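Local structure of DotI (Legionella pneumophila, 3WZ4) at residues 22-27 with 98-103; 39-44 with 118-123. The protein is an inner-membrane component of the type IVB secretion system, and the chain described is its periplasmic domain, whose own molecular role is not established. All coordinates share one frame; numbering follows the deposited sequence.

Contact 1 joins the residues after helix 7-21 and edge strand 24-25 to strand 87-101, across strand 67-84; contact 2 joins the start of helix 42-54 to the end of strand 106-119. Helices on a curved antiparallel sheet are consistent with the NTF2-like clan of the family. Strands 87-101 and 106-119 are neighbours in that sheet. The centres of the two contacts nevertheless lie 28 Å apart, on opposite sides of the chain's centre, with nearest atoms about 9 Å from each other. Along the chain their segments alternate. Contact 1 borders two bound diols, probably from the crystallisation liquor, each about 3 Å from a side chain (F22 or Y24), so a pocket there is possible.

Contact 1 of 2, residues 22-27 with 98-103; sequences FTYNFV and VTYQSA
V98 lays its CG2 methyl over one face of the F22 ring, 4.1 Å from the centroid and 24° off the ring normal, a CH-pi contact. The methyl sits toward the rim, with F22 CD1 3.8 Å from V98 CG2; V98 CG1 comes equally near the same ring carbon, so both methyls of the valine come to that corner from the same face. The F22 side chain sits beside its own backbone N (chi1 -70°), which carries the ring toward strand 87-101, where it meets the valine at about a right angle. Y100 approaches differently. Its hydroxyl lies at the edge of the phenyl ring, near its plane, with Y100 OH 4.2 Å from F22 CE1. Y24 reaches in by its far end alone, Y24 OH standing 4.4 Å from Y100 CE2 at the edge of the second tyrosine ring, so the two tyrosines do not stack. A water lies 3.0 Å from Y24 OH; its separation from Y100 OH is too short to be trusted. Strand 67-84 lies between the two segments in the sheet, and N57 and V61 of helix 57-63 touch both tyrosines. The chemistry is thus divided: an apolar grip of methyl on ring at F22 and V98, and beside it a looser meeting of two phenol groups, in which a bridging water is possible but uncertain.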
loop_
_atom_site.group_PDB
_atom_site.type_symbol
_atom_site.label_atom_id
_atom_site.label_comp_id
_atom_site.label_asym_id
_atom_site.label_seq_id
_atom_site.Cartn_x
_atom_site.Cartn_y
_atom_site.Cartn_z
ATOM N N PHE A 22 3.730 -4.642 1.489
ATOM C CA PHE A 22 5.070 -5.213 1.426
ATOM C C PHE A 22 5.294 -6.250 2.520
ATOM O O PHE A 22 6.410 -6.420 3.013
ATOM C CB PHE A 22 6.129 -4.112 1.502
ATOM C CG PHE A 22 6.187 -3.254 0.273
ATOM C CD1 PHE A 22 6.968 -3.627 -0.808
ATOM C CD2 PHE A 22 5.452 -2.084 0.191
ATOM C CE1 PHE A 22 7.022 -2.845 -1.947
ATOM C CE2 PHE A 22 5.504 -1.295 -0.944
ATOM C CZ PHE A 22 6.290 -1.677 -2.013
ATOM N N THR A 23 4.223 -6.942 2.895
ATOM C CA THR A 23 4.305 -7.977 3.919
ATOM C C THR A 23 3.684 -9.272 3.402
ATOM O O THR A 23 2.497 -9.520 3.597
ATOM C CB THR A 23 3.602 -7.537 5.224
ATOM O OG1 THR A 23 4.142 -6.284 5.659
ATOM C CG2 THR A 23 3.801 -8.575 6.324
ATOM N N TYR A 24 4.495 -10.085 2.731
ATOM C CA TYR A 24 4.031 -11.343 2.157
ATOM C C TYR A 24 5.217 -12.254 1.845
ATOM O O TYR A 24 6.368 -11.877 2.068
ATOM C CB TYR A 24 3.220 -11.085 0.887
ATOM C CG TYR A 24 4.039 -10.546 -0.266
ATOM C CD1 TYR A 24 4.306 -9.188 -0.383
ATOM C CD2 TYR A 24 4.547 -11.397 -1.239
ATOM C CE1 TYR A 24 5.057 -8.693 -1.438
ATOM C CE2 TYR A 24 5.302 -10.911 -2.296
ATOM C CZ TYR A 24 5.552 -9.562 -2.392
ATOM O OH TYR A 24 6.300 -9.077 -3.443
ATOM N N ASN A 25 4.938 -13.450 1.336
ATOM C CA ASN A 25 6.001 -14.402 1.015
ATOM C C ASN A 25 5.599 -15.415 -0.053
ATOM O O ASN A 25 4.450 -15.434 -0.499
ATOM C CB ASN A 25 6.484 -15.127 2.274
ATOM C CG ASN A 25 5.371 -15.880 2.976
ATOM O OD1 ASN A 25 4.872 -16.885 2.470
ATOM N ND2 ASN A 25 4.980 -15.400 4.154
ATOM N N PHE A 26 6.549 -16.260 -0.448
ATOM C CA PHE A 26 6.337 -17.210 -1.541
ATOM C C PHE A 26 5.205 -18.199 -1.267
ATOM O O PHE A 26 4.666 -18.808 -2.189
ATOM C CB PHE A 26 7.641 -17.948 -1.903
ATOM C CG PHE A 26 8.158 -18.861 -0.822
ATOM C CD1 PHE A 26 8.844 -18.351 0.268
ATOM C CD2 PHE A 26 7.975 -20.232 -0.908
ATOM C CE1 PHE A 26 9.326 -19.189 1.260
ATOM C CE2 PHE A 26 8.458 -21.077 0.082
ATOM C CZ PHE A 26 9.133 -20.553 1.167
ATOM N N VAL A 27 4.830 -18.342 -0.001
ATOM C CA VAL A 27 3.765 -19.270 0.362
ATOM C C VAL A 27 2.391 -18.603 0.428
ATOM O O VAL A 27 1.437 -19.081 -0.182
ATOM C CB VAL A 27 4.056 -19.969 1.703
ATOM C CG1 VAL A 27 2.945 -20.958 2.040
ATOM C CG2 VAL A 27 5.401 -20.668 1.653
ATOM N N VAL A 98 12.174 -1.778 2.657
ATOM C CA VAL A 98 11.659 -3.096 2.314
ATOM C C VAL A 98 12.771 -4.139 2.373
ATOM O O VAL A 98 13.895 -3.881 1.942
ATOM C CB VAL A 98 11.016 -3.105 0.911
ATOM C CG1 VAL A 98 10.411 -4.462 0.610
ATOM C CG2 VAL A 98 9.955 -2.017 0.804
ATOM N N THR A 99 12.451 -5.311 2.912
ATOM C CA THR A 99 13.415 -6.399 3.029
ATOM C C THR A 99 12.930 -7.674 2.336
ATOM O O THR A 99 11.876 -8.213 2.671
ATOM C CB THR A 99 13.723 -6.715 4.504
ATOM O OG1 THR A 99 14.302 -5.564 5.129
ATOM C CG2 THR A 99 14.688 -7.885 4.615
ATOM N N TYR A 100 13.706 -8.141 1.361
ATOM C CA TYR A 100 13.472 -9.425 0.713
ATOM C C TYR A 100 14.546 -10.398 1.182
ATOM O O TYR A 100 15.733 -10.162 0.958
ATOM C CB TYR A 100 13.563 -9.279 -0.806
ATOM C CG TYR A 100 12.558 -8.328 -1.418
ATOM C CD1 TYR A 100 12.781 -6.957 -1.420
ATOM C CD2 TYR A 100 11.395 -8.805 -2.012
ATOM C CE1 TYR A 100 11.869 -6.084 -1.987
ATOM C CE2 TYR A 100 10.476 -7.939 -2.583
ATOM C CZ TYR A 100 10.719 -6.580 -2.566
ATOM O OH TYR A 100 9.812 -5.713 -3.131
ATOM N N GLN A 101 14.155 -11.490 1.830
ATOM C CA GLN A 101 15.165 -12.385 2.388
ATOM C C GLN A 101 14.798 -13.862 2.416
ATOM O O GLN A 101 13.628 -14.239 2.320
ATOM C CB GLN A 101 15.575 -11.931 3.792
ATOM C CG GLN A 101 14.527 -12.184 4.857
ATOM C CD GLN A 101 14.946 -11.655 6.214
ATOM O OE1 GLN A 101 15.880 -12.169 6.832
ATOM N NE2 GLN A 101 14.262 -10.616 6.682
ATOM N N SER A 102 15.833 -14.685 2.549
ATOM C CA SER A 102 15.703 -16.129 2.685
ATOM C C SER A 102 16.967 -16.644 3.357
ATOM O O SER A 102 17.777 -15.859 3.845
ATOM C CB SER A 102 15.540 -16.786 1.316
ATOM O OG SER A 102 16.712 -16.627 0.537
ATOM N N ALA A 103 17.140 -17.959 3.378
ATOM C CA ALA A 103 18.346 -18.546 3.947
ATOM C C ALA A 103 19.589 -18.101 3.176
ATOM O O ALA A 103 20.660 -17.933 3.757
ATOM C CB ALA A 103 18.244 -20.065 3.962
HETATM O O HOH W 1 7.472 -6.333 -3.196
#

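Contact 2 of 2, residues 39-44 with 118-123; sequences FFTAEG and TRVSTL
T41 and V120 meet methyl to methyl, with T41 CG2 3.7 Å from V120 CG1. The same threonine methyl also lies 3.8 Å from T118 OG1, so one branch of T41 touches T118 near the end of strand 106-119 and V120 just past it, both directed toward residues 39-44. The first torsion (chi1 67°) divides the work of the T41 side chain: CG2 faces the strand, while OG1 turns back to its own helix. There T41 is the N-cap residue, and G44 N donates to T41 OG1 over 3.1 Å at an N-H...O angle of 146°. This hydroxyl also bonds I131 O and S132 OG, so the oxygen has three partners. T118 OG1 has a weak bond to S132 OG as well. T41 and T118 are buried and form the tight side; V120 lies at the partly exposed margin, and at S121 the chain leaves T41. Exposed S121 and L123 belong to an ST turn, closed by L123 N donating to S121 OG. E43 is likewise exposed, although its OE2 bonds S132 OG. Residues 39-41 run beside edge strand 129-138, with F39 and T41 both making backbone bonds to I131, and T118 pairs with G130 of that strand. The start of helix 42-54 thus lies against the end of strand 106-119, F39 packing on A17 and A20 of helix 7-21.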
loop_
_atom_site.group_PDB
_atom_site.type_symbol
_atom_site.label_atom_id
_atom_site.label_comp_id
_atom_site.label_asym_id
_atom_site.label_seq_id
_atom_site.Cartn_x
_atom_site.Cartn_y
_atom_site.Cartn_z
ATOM N N PHE A 39 -8.473 -2.299 1.438
ATOM C CA PHE A 39 -7.825 -0.999 1.551
ATOM C C PHE A 39 -8.102 -0.137 0.326
ATOM O O PHE A 39 -7.951 1.083 0.371
ATOM C CB PHE A 39 -6.306 -1.159 1.695
ATOM C CG PHE A 39 -5.868 -1.719 3.018
ATOM C CD1 PHE A 39 -6.151 -1.052 4.198
ATOM C CD2 PHE A 39 -5.146 -2.898 3.079
ATOM C CE1 PHE A 39 -5.739 -1.561 5.416
ATOM C CE2 PHE A 39 -4.730 -3.413 4.295
ATOM C CZ PHE A 39 -5.028 -2.744 5.463
ATOM N N PHE A 40 -8.498 -0.774 -0.770
ATOM C CA PHE A 40 -8.560 -0.091 -2.058
ATOM C C PHE A 40 -9.974 0.217 -2.531
ATOM O O PHE A 40 -10.922 -0.489 -2.197
ATOM C CB PHE A 40 -7.831 -0.911 -3.128
ATOM C CG PHE A 40 -6.355 -1.036 -2.892
ATOM C CD1 PHE A 40 -5.848 -2.091 -2.152
ATOM C CD2 PHE A 40 -5.474 -0.099 -3.411
ATOM C CE1 PHE A 40 -4.493 -2.211 -1.934
ATOM C CE2 PHE A 40 -4.115 -0.211 -3.195
ATOM C CZ PHE A 40 -3.621 -1.268 -2.456
ATOM N N THR A 41 -10.100 1.284 -3.313
ATOM C CA THR A 41 -11.346 1.591 -3.996
ATOM C C THR A 41 -11.413 0.771 -5.277
ATOM O O THR A 41 -10.444 0.107 -5.647
ATOM C CB THR A 41 -11.431 3.085 -4.366
ATOM O OG1 THR A 41 -10.439 3.390 -5.356
ATOM C CG2 THR A 41 -11.208 3.958 -3.140
ATOM N N ALA A 42 -12.554 0.828 -5.955
ATOM C CA ALA A 42 -12.741 0.096 -7.201
ATOM C C ALA A 42 -11.585 0.350 -8.163
ATOM O O ALA A 42 -10.917 -0.585 -8.604
ATOM C CB ALA A 42 -14.074 0.478 -7.848
ATOM N N GLU A 43 -11.342 1.618 -8.479
ATOM C CA GLU A 43 -10.279 1.969 -9.419
ATOM C C GLU A 43 -8.886 1.775 -8.817
ATOM O O GLU A 43 -7.921 1.517 -9.536
ATOM C CB GLU A 43 -10.449 3.404 -9.930
ATOM C CG GLU A 43 -10.205 4.482 -8.886
ATOM C CD GLU A 43 -11.386 4.679 -7.953
ATOM O OE1 GLU A 43 -12.428 4.014 -8.156
ATOM O OE2 GLU A 43 -11.267 5.502 -7.013
ATOM N N GLY A 44 -8.786 1.899 -7.497
ATOM C CA GLY A 44 -7.517 1.714 -6.818
ATOM C C GLY A 44 -7.045 0.275 -6.897
ATOM O O GLY A 44 -5.857 0.006 -7.081
ATOM N N THR A 118 -9.243 8.422 -0.869
ATOM C CA THR A 118 -10.518 9.108 -1.035
ATOM C C THR A 118 -11.619 8.525 -0.157
ATOM O O THR A 118 -11.645 7.327 0.118
ATOM C CB THR A 118 -10.987 9.073 -2.501
ATOM O OG1 THR A 118 -11.276 7.722 -2.878
ATOM C CG2 THR A 118 -9.906 9.626 -3.418
ATOM N N ARG A 119 -12.526 9.390 0.282
ATOM C CA ARG A 119 -13.699 8.951 1.021
ATOM C C ARG A 119 -14.616 8.154 0.104
ATOM O O ARG A 119 -14.883 8.562 -1.024
ATOM C CB ARG A 119 -14.457 10.152 1.579
ATOM C CG ARG A 119 -13.653 10.998 2.541
ATOM C CD ARG A 119 -14.289 10.995 3.918
ATOM N NE ARG A 119 -15.726 11.238 3.848
ATOM C CZ ARG A 119 -16.528 11.271 4.907
ATOM N NH1 ARG A 119 -16.032 11.080 6.124
ATOM N NH2 ARG A 119 -17.826 11.497 4.750
ATOM N N VAL A 120 -15.088 7.014 0.593
ATOM C CA VAL A 120 -16.042 6.201 -0.144
ATOM C C VAL A 120 -17.198 5.821 0.773
ATOM O O VAL A 120 -17.204 6.174 1.953
ATOM C CB VAL A 120 -15.393 4.923 -0.716
ATOM C CG1 VAL A 120 -14.380 5.279 -1.795
ATOM C CG2 VAL A 120 -14.740 4.109 0.396
ATOM N N SER A 121 -18.175 5.104 0.228
ATOM C CA SER A 121 -19.347 4.705 0.999
ATOM C C SER A 121 -19.015 3.600 1.996
ATOM O O SER A 121 -18.394 2.598 1.638
ATOM C CB SER A 121 -20.466 4.248 0.062
ATOM O OG SER A 121 -21.554 3.713 0.795
ATOM N N THR A 122 -19.432 3.783 3.246
ATOM C CA THR A 122 -19.213 2.773 4.278
ATOM C C THR A 122 -20.015 1.505 3.994
ATOM O O THR A 122 -19.783 0.464 4.607
ATOM C CB THR A 122 -19.570 3.302 5.686
ATOM O OG1 THR A 122 -20.761 4.096 5.615
ATOM C CG2 THR A 122 -18.440 4.153 6.242
ATOM N N LEU A 123 -20.959 1.601 3.062
ATOM C CA LEU A 123 -21.785 0.460 2.687
ATOM C C LEU A 123 -20.947 -0.655 2.070
ATOM O O LEU A 123 -21.303 -1.830 2.159
ATOM C CB LEU A 123 -22.878 0.886 1.703
ATOM C CG LEU A 123 -23.837 1.989 2.154
ATOM C CD1 LEU A 123 -24.818 2.328 1.039
ATOM C CD2 LEU A 123 -24.573 1.581 3.421
#